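Local coordinates for protein alpha-glucosidase (Pseudoalteromonas sp. K8, PDB 5HQA) that probably hydrolyses alpha-glucosides as a chloride-activated glycoside hydrolase of family 97, and is captured here with the inhibitor acarbose and a calcium ion bound, at residues Leu162-Phe172 and Met195-Phe205; Asp306-Trp317 and Gly350-Glu358. All coordinates share one frame; numbering follows the deposited sequence.

Interaction 1 (Leu162-Phe172 and Met195-Phe205); sequences LNDAALVHTPF and MVLNQRRPGVF
Gln199, with CG trans to its own nitrogen (chi1 -168°) and the rest of its chain stretched out, carries its amide across to the turn at Leu162-Ala165. Phe205, whose CG is anti to the carbonyl carbon (chi1 -67°), brings its ring between Gln199 and Phe172. Gln199 illustrates how a single amide can tie a short 3-10 turn to a strand. Gln199 NE2 donates to Leu162 O at 3.1 Å and to Ala165 O at 2.9 Å; Ala165 O lies in the amide plane, yet NE2 stands well above the plane of that carbonyl. Gln199 OE1 meanwhile accepts from Gly203 N at 2.7 Å, within the type II turn Arg201-Val204, so three bonds fix the amide's rotation. Phe205 has Gln199 CG over one face and Phe172 CE2 over the other, the latter 3.7 Å from Phe205 CZ; the two rings meet obliquely, their planes 55° apart. Leu162 CD1 closes in on Phe205 CZ at 3.6 Å. Farther along, Leu197 CD1 presses on Phe172 CD2 at 3.6 Å, while Thr170 CG2 reaches Leu197 CG, the two side chains crossing at about a right angle. Val168 and Leu197 form an antiparallel hydrogen-bonded pair. On the sheet face bearing Leu167 and Asn198, Leu167 CD1 lies 3.6 Å from Val196 CG1 and equally near Asn198 CB. Trp144 of strand 141-144 packs on Val168 and Phe172. A short strand, 167-168, thus pairs antiparallel with the first strand of the hairpin 195-209, and Phe172 passes into a second sheet, as suits the beta-sandwich of a galactose-mutarotase-like N-terminal domain.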
loop_
_atom_site.group_PDB
_atom_site.type_symbol
_atom_site.label_atom_id
_atom_site.label_comp_id
_atom_site.label_asym_id
_atom_site.label_seq_id
_atom_site.Cartn_x
_atom_site.Cartn_y
_atom_site.Cartn_z
ATOM N N LEU A 162 -3.004 -1.372 -23.517
ATOM C CA LEU A 162 -3.777 -2.191 -22.582
ATOM C C LEU A 162 -3.862 -3.652 -23.038
ATOM O O LEU A 162 -3.859 -4.568 -22.205
ATOM C CB LEU A 162 -5.178 -1.602 -22.412
ATOM C CG LEU A 162 -6.151 -2.314 -21.469
ATOM C CD1 LEU A 162 -5.614 -2.355 -20.046
ATOM C CD2 LEU A 162 -7.505 -1.600 -21.501
ATOM N N ASN A 163 -3.911 -3.894 -24.351
ATOM C CA ASN A 163 -4.055 -5.261 -24.824
ATOM C C ASN A 163 -2.815 -6.113 -24.582
ATOM O O ASN A 163 -2.886 -7.330 -24.780
ATOM C CB ASN A 163 -4.404 -5.269 -26.307
ATOM C CG ASN A 163 -5.850 -4.903 -26.561
ATOM O OD1 ASN A 163 -6.686 -4.960 -25.660
ATOM N ND2 ASN A 163 -6.151 -4.526 -27.788
ATOM N N ASP A 164 -1.697 -5.519 -24.151
ATOM C CA ASP A 164 -0.495 -6.289 -23.838
ATOM C C ASP A 164 -0.396 -6.684 -22.370
ATOM O O ASP A 164 0.564 -7.371 -21.999
ATOM C CB ASP A 164 0.765 -5.506 -24.210
ATOM C CG ASP A 164 0.841 -5.195 -25.680
ATOM O OD1 ASP A 164 1.616 -4.290 -26.043
ATOM O OD2 ASP A 164 0.118 -5.840 -26.466
ATOM N N ALA A 165 -1.337 -6.253 -21.525
ATOM C CA ALA A 165 -1.302 -6.550 -20.088
ATOM C C ALA A 165 -1.987 -7.894 -19.875
ATOM O O ALA A 165 -3.200 -7.966 -19.676
ATOM C CB ALA A 165 -1.983 -5.442 -19.290
ATOM N N ALA A 166 -1.199 -8.979 -19.907
ATOM C CA ALA A 166 -1.788 -10.314 -19.988
ATOM C C ALA A 166 -2.283 -10.817 -18.634
ATOM O O ALA A 166 -3.373 -11.402 -18.545
ATOM C CB ALA A 166 -0.777 -11.297 -20.583
ATOM N N LEU A 167 -1.507 -10.607 -17.571
ATOM C CA LEU A 167 -1.821 -11.186 -16.269
ATOM C C LEU A 167 -1.206 -10.257 -15.236
ATOM O O LEU A 167 0.021 -10.191 -15.129
ATOM C CB LEU A 167 -1.262 -12.605 -16.153
ATOM C CG LEU A 167 -1.675 -13.406 -14.915
ATOM C CD1 LEU A 167 -3.178 -13.754 -15.022
ATOM C CD2 LEU A 167 -0.799 -14.671 -14.763
ATOM N N VAL A 168 -2.041 -9.530 -14.490
ATOM C CA VAL A 168 -1.577 -8.355 -13.767
ATOM C C VAL A 168 -2.108 -8.351 -12.340
ATOM O O VAL A 168 -3.187 -8.880 -12.044
ATOM C CB VAL A 168 -1.984 -7.052 -14.497
ATOM C CG1 VAL A 168 -1.422 -7.045 -15.921
ATOM C CG2 VAL A 168 -3.503 -6.889 -14.509
ATOM N N HIS A 169 -1.320 -7.749 -11.448
ATOM C CA HIS A 169 -1.756 -7.472 -10.090
ATOM C C HIS A 169 -2.579 -6.189 -10.051
ATOM O O HIS A 169 -2.537 -5.362 -10.967
ATOM C CB HIS A 169 -0.551 -7.348 -9.150
ATOM C CG HIS A 169 -0.043 -8.664 -8.655
ATOM N ND1 HIS A 169 -0.871 -9.617 -8.098
ATOM C CD2 HIS A 169 1.207 -9.190 -8.633
ATOM C CE1 HIS A 169 -0.153 -10.672 -7.755
ATOM N NE2 HIS A 169 1.112 -10.436 -8.061
ATOM N N THR A 170 -3.337 -6.029 -8.971
ATOM C CA THR A 170 -4.073 -4.789 -8.753
ATOM C C THR A 170 -3.440 -4.033 -7.584
ATOM O O THR A 170 -2.795 -4.649 -6.735
ATOM C CB THR A 170 -5.573 -5.058 -8.472
ATOM O OG1 THR A 170 -5.751 -5.512 -7.120
ATOM C CG2 THR A 170 -6.135 -6.102 -9.450
ATOM N N PRO A 171 -3.620 -2.699 -7.511
ATOM C CA PRO A 171 -4.401 -1.791 -8.369
ATOM C C PRO A 171 -3.878 -1.772 -9.796
ATOM O O PRO A 171 -2.671 -1.615 -10.031
ATOM C CB PRO A 171 -4.212 -0.421 -7.700
ATOM C CG PRO A 171 -3.856 -0.749 -6.286
ATOM C CD PRO A 171 -3.011 -1.976 -6.382
ATOM N N PHE A 172 -4.783 -1.974 -10.738
ATOM C CA PHE A 172 -4.453 -2.049 -12.157
ATOM C C PHE A 172 -5.007 -0.787 -12.802
ATOM O O PHE A 172 -6.229 -0.634 -12.914
ATOM C CB PHE A 172 -5.053 -3.308 -12.775
ATOM C CG PHE A 172 -4.877 -3.397 -14.262
ATOM C CD1 PHE A 172 -3.614 -3.277 -14.833
ATOM C CD2 PHE A 172 -5.967 -3.638 -15.091
ATOM C CE1 PHE A 172 -3.446 -3.382 -16.215
ATOM C CE2 PHE A 172 -5.807 -3.740 -16.473
ATOM C CZ PHE A 172 -4.543 -3.615 -17.033
ATOM N N MET A 195 -7.611 -11.417 -5.955
ATOM C CA MET A 195 -7.932 -11.362 -7.373
ATOM C C MET A 195 -6.730 -10.839 -8.155
ATOM O O MET A 195 -6.197 -9.766 -7.858
ATOM C CB MET A 195 -9.148 -10.467 -7.599
ATOM C CG MET A 195 -9.554 -10.314 -9.052
ATOM S SD MET A 195 -11.011 -9.237 -9.192
ATOM C CE MET A 195 -10.331 -7.623 -8.754
ATOM N N VAL A 196 -6.310 -11.609 -9.141
ATOM C CA VAL A 196 -5.412 -11.189 -10.204
ATOM C C VAL A 196 -6.276 -10.986 -11.445
ATOM O O VAL A 196 -7.352 -11.581 -11.552
ATOM C CB VAL A 196 -4.346 -12.295 -10.376
ATOM C CG1 VAL A 196 -3.823 -12.387 -11.775
ATOM C CG2 VAL A 196 -3.249 -12.144 -9.308
ATOM N N LEU A 197 -5.853 -10.128 -12.376
ATOM C CA LEU A 197 -6.644 -9.883 -13.580
ATOM C C LEU A 197 -6.005 -10.585 -14.770
ATOM O O LEU A 197 -4.827 -10.371 -15.065
ATOM C CB LEU A 197 -6.790 -8.389 -13.869
ATOM C CG LEU A 197 -7.554 -7.626 -12.784
ATOM C CD1 LEU A 197 -7.624 -6.137 -13.113
ATOM C CD2 LEU A 197 -8.948 -8.234 -12.592
ATOM N N ASN A 198 -6.796 -11.392 -15.471
ATOM C CA ASN A 198 -6.315 -12.246 -16.553
ATOM C C ASN A 198 -7.036 -11.808 -17.820
ATOM O O ASN A 198 -8.250 -11.993 -17.936
ATOM C CB ASN A 198 -6.602 -13.710 -16.211
ATOM C CG ASN A 198 -6.083 -14.689 -17.249
ATOM O OD1 ASN A 198 -5.837 -14.342 -18.402
ATOM N ND2 ASN A 198 -5.941 -15.941 -16.836
ATOM N N GLN A 199 -6.309 -11.214 -18.765
ATOM C CA GLN A 199 -6.950 -10.735 -19.981
ATOM C C GLN A 199 -7.285 -11.926 -20.877
ATOM O O GLN A 199 -6.391 -12.678 -21.286
ATOM C CB GLN A 199 -6.064 -9.731 -20.717
ATOM C CG GLN A 199 -6.842 -9.016 -21.818
ATOM C CD GLN A 199 -6.093 -7.867 -22.475
ATOM O OE1 GLN A 199 -6.575 -7.303 -23.456
ATOM N NE2 GLN A 199 -4.923 -7.506 -21.938
ATOM N N ARG A 200 -8.575 -12.103 -21.174
ATOM C CA ARG A 200 -9.014 -13.232 -21.982
ATOM C C ARG A 200 -9.149 -12.779 -23.431
ATOM O O ARG A 200 -8.136 -12.494 -24.081
ATOM C CB ARG A 200 -10.312 -13.807 -21.404
ATOM C CG ARG A 200 -10.194 -14.171 -19.908
ATOM C CD ARG A 200 -8.898 -14.949 -19.580
ATOM N NE ARG A 200 -8.808 -16.194 -20.344
ATOM C CZ ARG A 200 -7.669 -16.783 -20.699
ATOM N NH1 ARG A 200 -6.500 -16.243 -20.375
ATOM N NH2 ARG A 200 -7.703 -17.906 -21.405
ATOM N N ARG A 201 -10.368 -12.684 -23.963
ATOM C CA ARG A 201 -10.515 -11.988 -25.233
ATOM C C ARG A 201 -10.052 -10.543 -25.056
ATOM O O ARG A 201 -10.015 -10.036 -23.933
ATOM C CB ARG A 201 -11.954 -12.068 -25.724
ATOM C CG ARG A 201 -12.231 -13.408 -26.387
ATOM C CD ARG A 201 -13.666 -13.563 -26.784
ATOM N NE ARG A 201 -13.909 -14.878 -27.368
ATOM C CZ ARG A 201 -14.038 -15.104 -28.673
ATOM N NH1 ARG A 201 -13.946 -14.099 -29.537
ATOM N NH2 ARG A 201 -14.264 -16.337 -29.116
ATOM N N PRO A 202 -9.632 -9.881 -26.136
ATOM C CA PRO A 202 -8.981 -8.566 -25.988
ATOM C C PRO A 202 -9.822 -7.590 -25.177
ATOM O O PRO A 202 -11.008 -7.387 -25.449
ATOM C CB PRO A 202 -8.811 -8.097 -27.435
ATOM C CG PRO A 202 -8.654 -9.390 -28.202
ATOM C CD PRO A 202 -9.624 -10.339 -27.540
ATOM N N GLY A 203 -9.193 -6.995 -24.157
ATOM C CA GLY A 203 -9.849 -6.051 -23.272
ATOM C C GLY A 203 -10.727 -6.657 -22.193
ATOM O O GLY A 203 -11.232 -5.912 -21.337
ATOM N N VAL A 204 -10.933 -7.972 -22.187
ATOM C CA VAL A 204 -11.821 -8.615 -21.224
ATOM C C VAL A 204 -10.953 -9.167 -20.098
ATOM O O VAL A 204 -10.353 -10.242 -20.227
ATOM C CB VAL A 204 -12.667 -9.717 -21.867
ATOM C CG1 VAL A 204 -13.615 -10.312 -20.824
ATOM C CG2 VAL A 204 -13.433 -9.179 -23.071
ATOM N N PHE A 205 -10.893 -8.452 -18.977
ATOM C CA PHE A 205 -10.100 -8.903 -17.838
ATOM C C PHE A 205 -10.973 -9.745 -16.916
ATOM O O PHE A 205 -11.959 -9.250 -16.357
ATOM C CB PHE A 205 -9.491 -7.707 -17.112
ATOM C CG PHE A 205 -8.462 -7.002 -17.932
ATOM C CD1 PHE A 205 -8.832 -5.994 -18.816
ATOM C CD2 PHE A 205 -7.131 -7.392 -17.877
ATOM C CE1 PHE A 205 -7.877 -5.357 -19.606
ATOM C CE2 PHE A 205 -6.167 -6.765 -18.662
ATOM C CZ PHE A 205 -6.539 -5.746 -19.532
HETATM O O HOH W 1 -3.863 -12.918 -20.749
HETATM O O HOH W 2 -3.561 -8.803 -7.407
#

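Interaction 2 (Asp306-Trp317 and Gly350-Glu358); sequences DGVLVEGWNTGW and GVQLIGHHE. With AC1 (4,6-dideoxy-4-{[(1S,4R,5S,6S)-4,5,6-trihydroxy-3-(hydroxymethyl)cyclohex-2-en-1-yl]amino}-alpha-D-glucopyranose), chain B.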
loop_
_atom_site.group_PDB
_atom_site.type_symbol
_atom_site.label_atom_id
_atom_site.label_comp_id
_atom_site.label_asym_id
_atom_site.label_seq_id
_atom_site.Cartn_x
_atom_site.Cartn_y
_atom_site.Cartn_z
ATOM N N ASP A 306 10.830 8.365 16.813
ATOM C CA ASP A 306 10.093 7.645 17.847
ATOM C C ASP A 306 10.684 6.277 18.162
ATOM O O ASP A 306 10.500 5.775 19.278
ATOM C CB ASP A 306 8.633 7.455 17.428
ATOM C CG ASP A 306 7.863 8.752 17.375
ATOM O OD1 ASP A 306 8.288 9.730 18.021
ATOM O OD2 ASP A 306 6.814 8.788 16.696
ATOM N N GLY A 307 11.345 5.643 17.195
ATOM C CA GLY A 307 11.753 4.264 17.383
ATOM C C GLY A 307 12.936 3.907 16.514
ATOM O O GLY A 307 13.297 4.624 15.576
ATOM N N VAL A 308 13.544 2.770 16.855
ATOM C CA VAL A 308 14.674 2.214 16.118
ATOM C C VAL A 308 14.319 0.786 15.729
ATOM O O VAL A 308 14.157 -0.075 16.601
ATOM C CB VAL A 308 15.972 2.244 16.937
ATOM C CG1 VAL A 308 17.091 1.538 16.180
ATOM C CG2 VAL A 308 16.353 3.681 17.285
ATOM N N LEU A 309 14.178 0.537 14.429
ATOM C CA LEU A 309 14.084 -0.826 13.926
ATOM C C LEU A 309 15.452 -1.491 13.988
ATOM O O LEU A 309 16.465 -0.880 13.640
ATOM C CB LEU A 309 13.587 -0.819 12.479
ATOM C CG LEU A 309 13.668 -2.135 11.694
ATOM C CD1 LEU A 309 12.606 -3.145 12.175
ATOM C CD2 LEU A 309 13.538 -1.871 10.184
ATOM N N VAL A 310 15.492 -2.750 14.421
ATOM C CA VAL A 310 16.736 -3.514 14.426
ATOM C C VAL A 310 16.465 -4.884 13.823
ATOM O O VAL A 310 15.671 -5.659 14.373
ATOM C CB VAL A 310 17.332 -3.666 15.834
ATOM C CG1 VAL A 310 18.625 -4.433 15.749
ATOM C CG2 VAL A 310 17.573 -2.313 16.476
ATOM N N GLU A 311 17.119 -5.180 12.697
ATOM C CA GLU A 311 17.019 -6.483 12.048
ATOM C C GLU A 311 18.270 -7.305 12.331
ATOM O O GLU A 311 19.379 -6.772 12.426
ATOM C CB GLU A 311 16.823 -6.345 10.535
ATOM C CG GLU A 311 15.584 -5.563 10.176
ATOM C CD GLU A 311 15.253 -5.624 8.701
ATOM O OE1 GLU A 311 16.055 -6.177 7.921
ATOM O OE2 GLU A 311 14.182 -5.097 8.320
ATOM N N GLY A 312 18.080 -8.614 12.458
ATOM C CA GLY A 312 19.179 -9.498 12.781
ATOM C C GLY A 312 19.413 -9.681 14.259
ATOM O O GLY A 312 20.506 -10.105 14.652
ATOM N N TRP A 313 18.422 -9.366 15.095
ATOM C CA TRP A 313 18.590 -9.454 16.541
ATOM C C TRP A 313 18.422 -10.876 17.059
ATOM O O TRP A 313 18.954 -11.201 18.125
ATOM C CB TRP A 313 17.582 -8.530 17.238
ATOM C CG TRP A 313 16.160 -8.991 17.037
ATOM C CD1 TRP A 313 15.323 -8.660 16.002
ATOM C CD2 TRP A 313 15.428 -9.897 17.871
ATOM N NE1 TRP A 313 14.116 -9.298 16.152
ATOM C CE2 TRP A 313 14.153 -10.064 17.288
ATOM C CE3 TRP A 313 15.727 -10.581 19.058
ATOM C CZ2 TRP A 313 13.172 -10.884 17.853
ATOM C CZ3 TRP A 313 14.752 -11.397 19.621
ATOM C CH2 TRP A 313 13.488 -11.540 19.014
ATOM N N ASN A 314 17.699 -11.721 16.333
ATOM C CA ASN A 314 17.292 -13.040 16.795
ATOM C C ASN A 314 18.105 -14.117 16.093
ATOM O O ASN A 314 18.540 -13.932 14.955
ATOM C CB ASN A 314 15.804 -13.265 16.523
ATOM C CG ASN A 314 15.437 -13.043 15.058
ATOM O OD1 ASN A 314 15.884 -12.082 14.423
ATOM N ND2 ASN A 314 14.616 -13.931 14.520
ATOM N N THR A 315 18.298 -15.254 16.761
ATOM C CA THR A 315 19.101 -16.310 16.159
ATOM C C THR A 315 18.407 -16.897 14.929
ATOM O O THR A 315 17.173 -16.978 14.847
ATOM C CB THR A 315 19.409 -17.411 17.176
ATOM O OG1 THR A 315 18.198 -18.061 17.574
ATOM C CG2 THR A 315 20.093 -16.822 18.399
ATOM N N GLY A 316 19.225 -17.279 13.947
ATOM C CA GLY A 316 18.718 -17.887 12.735
ATOM C C GLY A 316 19.195 -17.226 11.457
ATOM O O GLY A 316 18.949 -17.744 10.363
ATOM N N TRP A 317 19.873 -16.083 11.567
ATOM C CA TRP A 317 20.327 -15.370 10.381
ATOM C C TRP A 317 21.669 -15.862 9.858
ATOM O O TRP A 317 22.039 -15.503 8.735
ATOM C CB TRP A 317 20.436 -13.863 10.654
ATOM C CG TRP A 317 19.115 -13.180 10.905
ATOM C CD1 TRP A 317 18.466 -13.077 12.101
ATOM C CD2 TRP A 317 18.293 -12.504 9.944
ATOM N NE1 TRP A 317 17.292 -12.382 11.947
ATOM C CE2 TRP A 317 17.162 -12.014 10.633
ATOM C CE3 TRP A 317 18.404 -12.261 8.569
ATOM C CZ2 TRP A 317 16.144 -11.296 9.995
ATOM C CZ3 TRP A 317 17.384 -11.543 7.930
ATOM C CH2 TRP A 317 16.269 -11.075 8.646
ATOM N N GLY A 350 13.320 7.379 25.903
ATOM C CA GLY A 350 12.040 7.645 25.281
ATOM C C GLY A 350 11.934 7.186 23.846
ATOM O O GLY A 350 10.943 7.500 23.180
ATOM N N VAL A 351 12.931 6.458 23.350
ATOM C CA VAL A 351 12.942 5.926 21.994
ATOM C C VAL A 351 12.620 4.445 22.069
ATOM O O VAL A 351 13.228 3.715 22.859
ATOM C CB VAL A 351 14.310 6.140 21.327
ATOM C CG1 VAL A 351 14.323 5.489 19.936
ATOM C CG2 VAL A 351 14.646 7.623 21.278
ATOM N N GLN A 352 11.689 3.984 21.251
ATOM C CA GLN A 352 11.310 2.588 21.372
ATOM C C GLN A 352 12.098 1.701 20.425
ATOM O O GLN A 352 12.566 2.137 19.371
ATOM C CB GLN A 352 9.818 2.415 21.135
ATOM C CG GLN A 352 9.061 2.574 22.428
ATOM C CD GLN A 352 7.616 2.457 22.204
ATOM O OE1 GLN A 352 7.029 3.298 21.533
ATOM N NE2 GLN A 352 7.013 1.393 22.721
ATOM N N LEU A 353 12.274 0.450 20.836
ATOM C CA LEU A 353 12.728 -0.580 19.919
ATOM C C LEU A 353 11.559 -0.999 19.036
ATOM O O LEU A 353 10.450 -1.225 19.533
ATOM C CB LEU A 353 13.273 -1.778 20.696
ATOM C CG LEU A 353 13.686 -3.018 19.907
ATOM C CD1 LEU A 353 14.894 -2.727 19.035
ATOM C CD2 LEU A 353 13.980 -4.160 20.867
ATOM N N ILE A 354 11.791 -1.073 17.730
ATOM C CA ILE A 354 10.804 -1.595 16.794
ATOM C C ILE A 354 11.201 -3.032 16.483
ATOM O O ILE A 354 12.347 -3.297 16.100
ATOM C CB ILE A 354 10.718 -0.726 15.529
ATOM C CG1 ILE A 354 10.126 0.635 15.898
ATOM C CG2 ILE A 354 9.897 -1.402 14.451
ATOM C CD1 ILE A 354 10.282 1.674 14.823
ATOM N N GLY A 355 10.269 -3.969 16.703
ATOM C CA GLY A 355 10.573 -5.378 16.562
ATOM C C GLY A 355 10.630 -5.817 15.107
ATOM O O GLY A 355 10.225 -5.099 14.190
ATOM N N HIS A 356 11.146 -7.026 14.899
ATOM C CA HIS A 356 11.338 -7.534 13.544
ATOM C C HIS A 356 11.193 -9.044 13.553
ATOM O O HIS A 356 11.908 -9.729 14.291
ATOM C CB HIS A 356 12.707 -7.149 12.982
ATOM C CG HIS A 356 12.880 -7.530 11.546
ATOM N ND1 HIS A 356 13.931 -8.303 11.099
ATOM C CD2 HIS A 356 12.118 -7.261 10.458
ATOM C CE1 HIS A 356 13.818 -8.479 9.792
ATOM N NE2 HIS A 356 12.727 -7.856 9.378
ATOM N N HIS A 357 10.287 -9.548 12.715
ATOM C CA HIS A 357 9.991 -10.974 12.578
ATOM C C HIS A 357 10.091 -11.322 11.096
ATOM O O HIS A 357 9.088 -11.250 10.386
ATOM C CB HIS A 357 8.595 -11.310 13.108
ATOM C CG HIS A 357 8.460 -11.210 14.593
ATOM N ND1 HIS A 357 7.235 -11.173 15.218
ATOM C CD2 HIS A 357 9.387 -11.149 15.578
ATOM C CE1 HIS A 357 7.411 -11.087 16.526
ATOM N NE2 HIS A 357 8.709 -11.073 16.771
ATOM N N GLU A 358 11.283 -11.693 10.626
ATOM C CA GLU A 358 11.431 -12.241 9.281
ATOM C C GLU A 358 11.219 -13.750 9.324
ATOM O O GLU A 358 11.834 -14.445 10.139
ATOM C CB GLU A 358 12.812 -11.925 8.702
ATOM C CG GLU A 358 13.081 -12.598 7.349
ATOM C CD GLU A 358 12.102 -12.155 6.262
ATOM O OE1 GLU A 358 12.029 -10.939 5.967
ATOM O OE2 GLU A 358 11.389 -13.019 5.699
HETATM C C1 AC1 B . 14.779 -10.536 -1.659
HETATM O O2 AC1 B . 12.742 -10.176 -2.866
HETATM C C2 AC1 B . 13.317 -10.128 -1.550
HETATM C C4A AC1 B . 14.349 -6.470 5.019
HETATM C C3 AC1 B . 13.165 -8.764 -0.930
HETATM O O3 AC1 B . 11.780 -8.377 -0.908
HETATM C C4 AC1 B . 13.768 -8.760 0.450
HETATM N N4A AC1 B . 13.412 -7.547 1.253
HETATM C C5 AC1 B . 15.251 -8.820 0.118
HETATM O O5 AC1 B . 15.544 -10.176 -0.419
HETATM C C6 AC1 B . 16.167 -8.554 1.272
HETATM C C1B AC1 B . 12.917 -7.834 2.647
HETATM C C2B AC1 B . 12.475 -6.411 3.397
HETATM O O2B AC1 B . 11.613 -5.704 2.505
HETATM C C3B AC1 B . 13.601 -5.675 3.804
HETATM O O3B AC1 B . 13.270 -4.351 4.293
HETATM O O4 AC1 B . 15.558 -5.818 5.357
HETATM C C5B AC1 B . 14.621 -7.854 4.706
HETATM C C7B AC1 B . 13.832 -8.554 3.467
HETATM C C6B AC1 B . 15.132 -8.744 5.851
HETATM O O6B AC1 B . 14.059 -8.997 6.702
HETATM O O HOH W 3 8.868 6.941 21.194
HETATM O O HOH W 4 14.077 -5.326 16.594
HETATM O O HOH W 5 15.592 -9.512 12.969
HETATM O O HOH W 6 13.802 -13.603 11.634
#
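Glu311 lies flat along His356: its CG stands over the middle of the imidazole, 3.4 Å from the ring centroid in a CH-pi contact, and its carboxylate runs almost parallel to the ring. Glu358 N lies beyond the opposite face. At the rim, Trp317 CZ2 meets His356 CE1 at 3.7 Å, edge against edge, and the end of the same indole abuts Glu358 CB. This composite wall shows how a strand end and the loop following its neighbour shape a sugar pocket. AC1 fits against it: its hydroxyls O4 and O6B donate hydrogen bonds to Glu311 OE1 (2.6 Å) and Glu358 OE1 (2.9 Å). Behind it, Trp313 NE1 donates to a lone pair of His356 O at 2.9 Å. Deeper in the strands the bumps are aliphatic. Ile354 CD1 fills the hollow over Gly307, 3.9 Å from Gly307 CA, while Leu309 CD1 rests near Ile354 CG2. On the other face Val310 CG2 meets Leu353 CD1 at 3.7 Å, the side chains crossing at about a right angle. A water wedges where the strands part, donating to Val310 O and Ile354 O; buried Val310 N has no partner. Lys386 of strand 384-388 forms a salt bridge with Glu311 OE2, and Glu358 OE2 accepts from Ser360 N. Strands 307-310 and 352-358 are neighbours in the parallel sheet of a TIM barrel, flanked by strands 264-269 and 384-388, with helix 290-303 against Val308, Val310 and Val351.

Interaction 1 and interaction 2 are both largely buried, but they differ in chemistry as they do in place; their nearest atoms are about 17 Å apart, and they share no strand. The first joins antiparallel strands and turns of the N-terminal domain and is exposed at Ala166 and Pro202; its polar bonds are backbone pairing plus one glutamine amide that serves two carbonyls. The second pairs parallel strands of the catalytic barrel, exposed at Asp306 and Gly350, while its C-terminal ends gather carboxylates and aromatic rings around bound AC1. His169 of interaction 1 nevertheless lies about 13 Å from AC1, side chain to ligand.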